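Local coordinates for protein glutaminase 1 (Escherichia coli, PDB 1U60) that hydrolyses L-glutamine to L-glutamate and ammonium, as a homotetrameric enzyme of the beta-lactamase clan, at residues 242-247 with 286-291; 25-30 with 281-286. One frame throughout, in Å; residues are numbered along the deposited sequence.

Contact 1 of 2, residues 242-247 with 286-291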
# COMPACT_ATOMS: atom_id res chain seq x y z
N GLY A 242 2.87 -5.25 5.64
CA GLY A 242 2.79 -5.61 7.06
C GLY A 242 1.99 -6.86 7.38
O GLY A 242 2.20 -7.47 8.42
N LEU A 243 1.03 -7.20 6.52
CA LEU A 243 0.27 -8.47 6.64
C LEU A 243 0.62 -9.45 5.52
O LEU A 243 -0.22 -10.29 5.12
CB LEU A 243 -1.23 -8.20 6.71
CG LEU A 243 -1.67 -7.89 8.15
CD1 LEU A 243 -1.42 -6.41 8.51
CD2 LEU A 243 -3.09 -8.21 8.36
N TYR A 244 1.83 -9.31 4.97
CA TYR A 244 2.38 -10.23 3.97
C TYR A 244 1.51 -10.16 2.70
O TYR A 244 1.18 -9.06 2.23
CB TYR A 244 2.63 -11.62 4.56
CG TYR A 244 3.61 -11.48 5.74
CD1 TYR A 244 4.94 -11.26 5.50
CD2 TYR A 244 3.15 -11.37 7.04
CE1 TYR A 244 5.85 -11.05 6.56
CE2 TYR A 244 4.03 -11.14 8.10
CZ TYR A 244 5.39 -10.95 7.83
OH TYR A 244 6.23 -10.72 8.90
N GLY A 245 1.16 -11.32 2.15
CA GLY A 245 0.39 -11.37 0.92
C GLY A 245 -1.03 -10.88 1.06
O GLY A 245 -1.76 -10.82 0.07
N ARG A 246 -1.47 -10.61 2.28
CA ARG A 246 -2.82 -10.08 2.51
C ARG A 246 -2.83 -8.63 2.92
O ARG A 246 -3.80 -8.12 3.45
CB ARG A 246 -3.53 -10.88 3.61
CG ARG A 246 -3.64 -12.34 3.28
CD ARG A 246 -4.99 -12.74 2.84
NE ARG A 246 -5.07 -12.95 1.41
CZ ARG A 246 -6.22 -13.15 0.77
NH1 ARG A 246 -7.37 -13.19 1.45
NH2 ARG A 246 -6.23 -13.28 -0.54
N SER A 247 -1.72 -7.95 2.68
CA SER A 247 -1.65 -6.55 2.97
C SER A 247 -2.61 -5.73 2.14
O SER A 247 -3.23 -4.79 2.62
CB SER A 247 -0.25 -6.04 2.74
OG SER A 247 0.68 -6.66 3.63
N ASP A 286 -2.13 -17.25 5.90
CA ASP A 286 -1.14 -16.21 5.67
C ASP A 286 -0.34 -15.84 6.90
O ASP A 286 0.45 -14.92 6.86
CB ASP A 286 -1.79 -14.99 5.05
CG ASP A 286 -2.16 -15.26 3.63
OD1 ASP A 286 -1.22 -15.21 2.77
OD2 ASP A 286 -3.30 -15.68 3.33
N GLY A 287 -0.58 -16.53 7.99
CA GLY A 287 0.18 -16.29 9.21
C GLY A 287 -0.37 -15.19 10.11
O GLY A 287 0.30 -14.73 11.05
N ASN A 288 -1.58 -14.76 9.79
CA ASN A 288 -2.22 -13.65 10.46
C ASN A 288 -3.33 -14.13 11.38
O ASN A 288 -4.22 -14.90 10.97
CB ASN A 288 -2.80 -12.69 9.41
CG ASN A 288 -1.72 -12.18 8.44
OD1 ASN A 288 -0.57 -11.95 8.83
ND2 ASN A 288 -2.10 -12.05 7.15
N SER A 289 -3.33 -13.63 12.62
CA SER A 289 -4.31 -14.07 13.62
C SER A 289 -5.74 -13.92 13.09
O SER A 289 -6.14 -12.83 12.66
CB SER A 289 -4.21 -13.20 14.90
OG SER A 289 -5.17 -13.58 15.87
N VAL A 290 -6.50 -15.01 13.13
CA VAL A 290 -7.90 -14.95 12.68
C VAL A 290 -8.72 -13.95 13.48
O VAL A 290 -9.34 -13.03 12.90
CB VAL A 290 -8.59 -16.38 12.67
CG1 VAL A 290 -10.09 -16.29 12.29
CG2 VAL A 290 -7.83 -17.29 11.76
N ARG A 291 -8.75 -14.11 14.79
CA ARG A 291 -9.52 -13.24 15.65
C ARG A 291 -8.88 -11.85 15.77
O ARG A 291 -9.58 -10.85 15.87
CB ARG A 291 -9.68 -13.83 17.05
CG ARG A 291 -10.46 -15.13 17.16
CD ARG A 291 -10.27 -15.75 18.56
NE ARG A 291 -10.70 -17.15 18.56
CZ ARG A 291 -10.09 -18.10 19.21
NH1 ARG A 291 -9.01 -17.84 19.94
NH2 ARG A 291 -10.58 -19.33 19.14
O HOH W 1 1.61 -14.14 2.47
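N288 reaches from the loop before helix 290-303 to the turn that joins helices 231-241 and 247-253. Its CB points at that turn, and chi1 of -57° sets CG anti to the carbonyl carbon. At the tip the amide splits its work. N288 ND2 donates to L243 O over 3.3 Å, and the N-H...O angle is 158°. The oxygen lies near the amide plane of N288, but ND2 stands above the carbonyl plane of L243. ND2 also packs against CB of L243 and CB of R246. L243 O takes a second bond, from R246 N, so two donors grip it. On the other branch, OD1 is bonded to S260 OG, which helps fix the amide's rotation. N288 OD1 also sits at the edge of the Y244 ring, 4.2 Å from Y244 CD2, with amide and ring nearly coplanar. Y244 is a predicted substrate-binding residue, and its hydroxyl is bonded to K69, K259 and S66. This places the contact beside the probable active site, consistent with the serine beta-lactamase-like fold of the glutaminase family. Further out, R246 bends at chi2 and chi3, and R246 CG lies against the D286 carboxylate, 3.3 Å from D286 CG. R246 NE is 3.8 Å from D286 OD2, a long salt bridge. The oxygen lies well out of the guanidinium plane, so charge alone acts here. D249 is the stronger partner of R246 NE. A water accepts from G245 N at 2.9 Å and donates to D286 OD1.

Contact 2 of 2, residues 25-30 with 281-286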
# COMPACT_ATOMS: atom_id res chain seq x y z
N GLN A 25 -5.00 -22.02 13.10
CA GLN A 25 -4.18 -22.87 13.93
C GLN A 25 -3.01 -22.09 14.53
O GLN A 25 -2.41 -21.24 13.87
CB GLN A 25 -3.55 -24.00 13.09
CG GLN A 25 -4.53 -24.86 12.36
CD GLN A 25 -3.82 -26.00 11.70
OE1 GLN A 25 -3.67 -26.01 10.49
NE2 GLN A 25 -3.30 -26.92 12.51
N ASN A 26 -2.61 -22.41 15.76
CA ASN A 26 -1.39 -21.84 16.29
C ASN A 26 -0.21 -22.17 15.41
O ASN A 26 -0.11 -23.28 14.86
CB ASN A 26 -1.00 -22.38 17.66
CG ASN A 26 -1.92 -21.96 18.78
OD1 ASN A 26 -3.11 -21.65 18.59
ND2 ASN A 26 -1.39 -22.01 19.99
N ALA A 27 0.70 -21.21 15.27
CA ALA A 27 2.06 -21.52 14.86
C ALA A 27 2.57 -22.66 15.75
O ALA A 27 2.28 -22.66 16.95
CB ALA A 27 2.96 -20.30 14.99
N ASP A 28 3.23 -23.65 15.14
CA ASP A 28 3.68 -24.81 15.89
C ASP A 28 5.08 -25.33 15.52
O ASP A 28 5.46 -26.45 15.87
CB ASP A 28 2.61 -25.91 15.82
CG ASP A 28 2.46 -26.50 14.43
OD1 ASP A 28 3.19 -26.10 13.51
OD2 ASP A 28 1.64 -27.41 14.18
N TYR A 29 5.89 -24.49 14.90
CA TYR A 29 7.22 -24.92 14.50
C TYR A 29 8.18 -24.97 15.68
O TYR A 29 9.23 -25.58 15.56
CB TYR A 29 7.77 -24.07 13.36
CG TYR A 29 7.92 -22.62 13.73
CD1 TYR A 29 6.88 -21.72 13.52
CD2 TYR A 29 9.08 -22.17 14.27
CE1 TYR A 29 7.03 -20.39 13.87
CE2 TYR A 29 9.23 -20.85 14.63
CZ TYR A 29 8.21 -19.98 14.43
OH TYR A 29 8.40 -18.66 14.79
N ILE A 30 7.82 -24.33 16.80
CA ILE A 30 8.51 -24.49 18.08
C ILE A 30 7.44 -24.77 19.13
O ILE A 30 6.33 -24.28 19.01
CB ILE A 30 9.38 -23.30 18.51
CG1 ILE A 30 8.61 -21.96 18.44
CG2 ILE A 30 10.67 -23.21 17.64
CD1 ILE A 30 9.31 -20.85 19.22
N PRO A 281 -3.82 -16.52 19.45
CA PRO A 281 -2.86 -17.42 18.81
C PRO A 281 -3.24 -18.07 17.47
O PRO A 281 -2.32 -18.23 16.69
CB PRO A 281 -2.62 -18.49 19.89
CG PRO A 281 -2.91 -17.76 21.23
CD PRO A 281 -4.04 -16.88 20.88
N PRO A 282 -4.48 -18.48 17.21
CA PRO A 282 -4.77 -19.15 15.93
C PRO A 282 -4.59 -18.24 14.72
O PRO A 282 -5.20 -17.19 14.68
CB PRO A 282 -6.20 -19.63 16.11
CG PRO A 282 -6.35 -19.79 17.60
CD PRO A 282 -5.65 -18.52 18.11
N LEU A 283 -3.78 -18.70 13.76
CA LEU A 283 -3.42 -17.96 12.56
C LEU A 283 -4.12 -18.52 11.32
O LEU A 283 -4.37 -19.72 11.23
CB LEU A 283 -1.94 -18.01 12.30
CG LEU A 283 -1.03 -17.74 13.48
CD1 LEU A 283 0.44 -17.98 13.18
CD2 LEU A 283 -1.27 -16.34 14.13
N ASP A 284 -4.39 -17.65 10.37
CA ASP A 284 -4.88 -18.10 9.06
C ASP A 284 -3.73 -18.59 8.20
O ASP A 284 -2.59 -18.66 8.65
CB ASP A 284 -5.76 -17.05 8.39
CG ASP A 284 -5.02 -15.76 7.99
OD1 ASP A 284 -3.79 -15.75 7.84
OD2 ASP A 284 -5.63 -14.70 7.81
N GLU A 285 -4.01 -18.95 6.96
CA GLU A 285 -3.00 -19.51 6.07
C GLU A 285 -1.88 -18.54 5.72
O GLU A 285 -0.80 -18.95 5.26
CB GLU A 285 -3.68 -19.96 4.77
CG GLU A 285 -4.61 -21.14 4.93
CD GLU A 285 -4.74 -21.90 3.62
OE1 GLU A 285 -5.01 -21.21 2.61
OE2 GLU A 285 -4.53 -23.15 3.61
N ASP A 286 -2.13 -17.25 5.90
CA ASP A 286 -1.14 -16.21 5.67
C ASP A 286 -0.34 -15.84 6.90
O ASP A 286 0.45 -14.92 6.86
CB ASP A 286 -1.79 -14.99 5.05
CG ASP A 286 -2.16 -15.26 3.63
OD1 ASP A 286 -1.22 -15.21 2.77
OD2 ASP A 286 -3.30 -15.68 3.33
O HOH W 2 0.35 -18.63 16.87
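Chi1 of -69° turns CG of N26 opposite its carbonyl carbon. The CB points away from 281-286, yet the amide end comes back to P281. The amide runs alongside the P281 ring, with N26 OD1 3.5 Å from P281 CB. The ND2 end is held by V36 O and L33 O. For L283, chi1 of -47° and an extended chi2 carry CD1 to A27, where L283 CD1 meets A27 CB at 3.9 Å. The backbones join at one antiparallel bridge, the hydrogen-bonded pair Q25 and L283. Q25 N donates to L283 O over 3.0 Å, in the carbonyl plane and on a lone pair. L283 N returns a nearly straight bond of 2.9 Å to Q25 O, but it arrives well above that carbonyl plane. The bridge ties the loop after helix 4-18 to the loop between strand 274-279 and helix 290-303. L283 also lies close to V262, a predicted substrate-binding residue. One water accepts from A27 N and donates to P281 O, at 2.7 Å from that oxygen. Past the bridge, D284 OD1 accepts from D286 N at 3.0 Å and closes an Asx turn.

How the contacts relate
Both contacts use the connection between strand 274-279 and helix 290-303, and they share D286. Contact 1 uses its later part and lies deeper, about 11 Å from the chain centre to the contact centre. Contact 2 uses its earlier part, about 16 Å out. Each is partly buried. In contact 1 side chains do the reaching: an amide that bonds a backbone carbonyl, a ring edge and a loose ion pair, beside predicted substrate-binding Y244. Contact 2 depends on backbone bonds, with proline and leucine packing around them. In contact 1 the water joins backbone to carboxylate, in contact 2 backbone to backbone. The two meet where V290 N lies 3.0 Å from P282 O, a probable hydrogen bond at the start of helix 290-303.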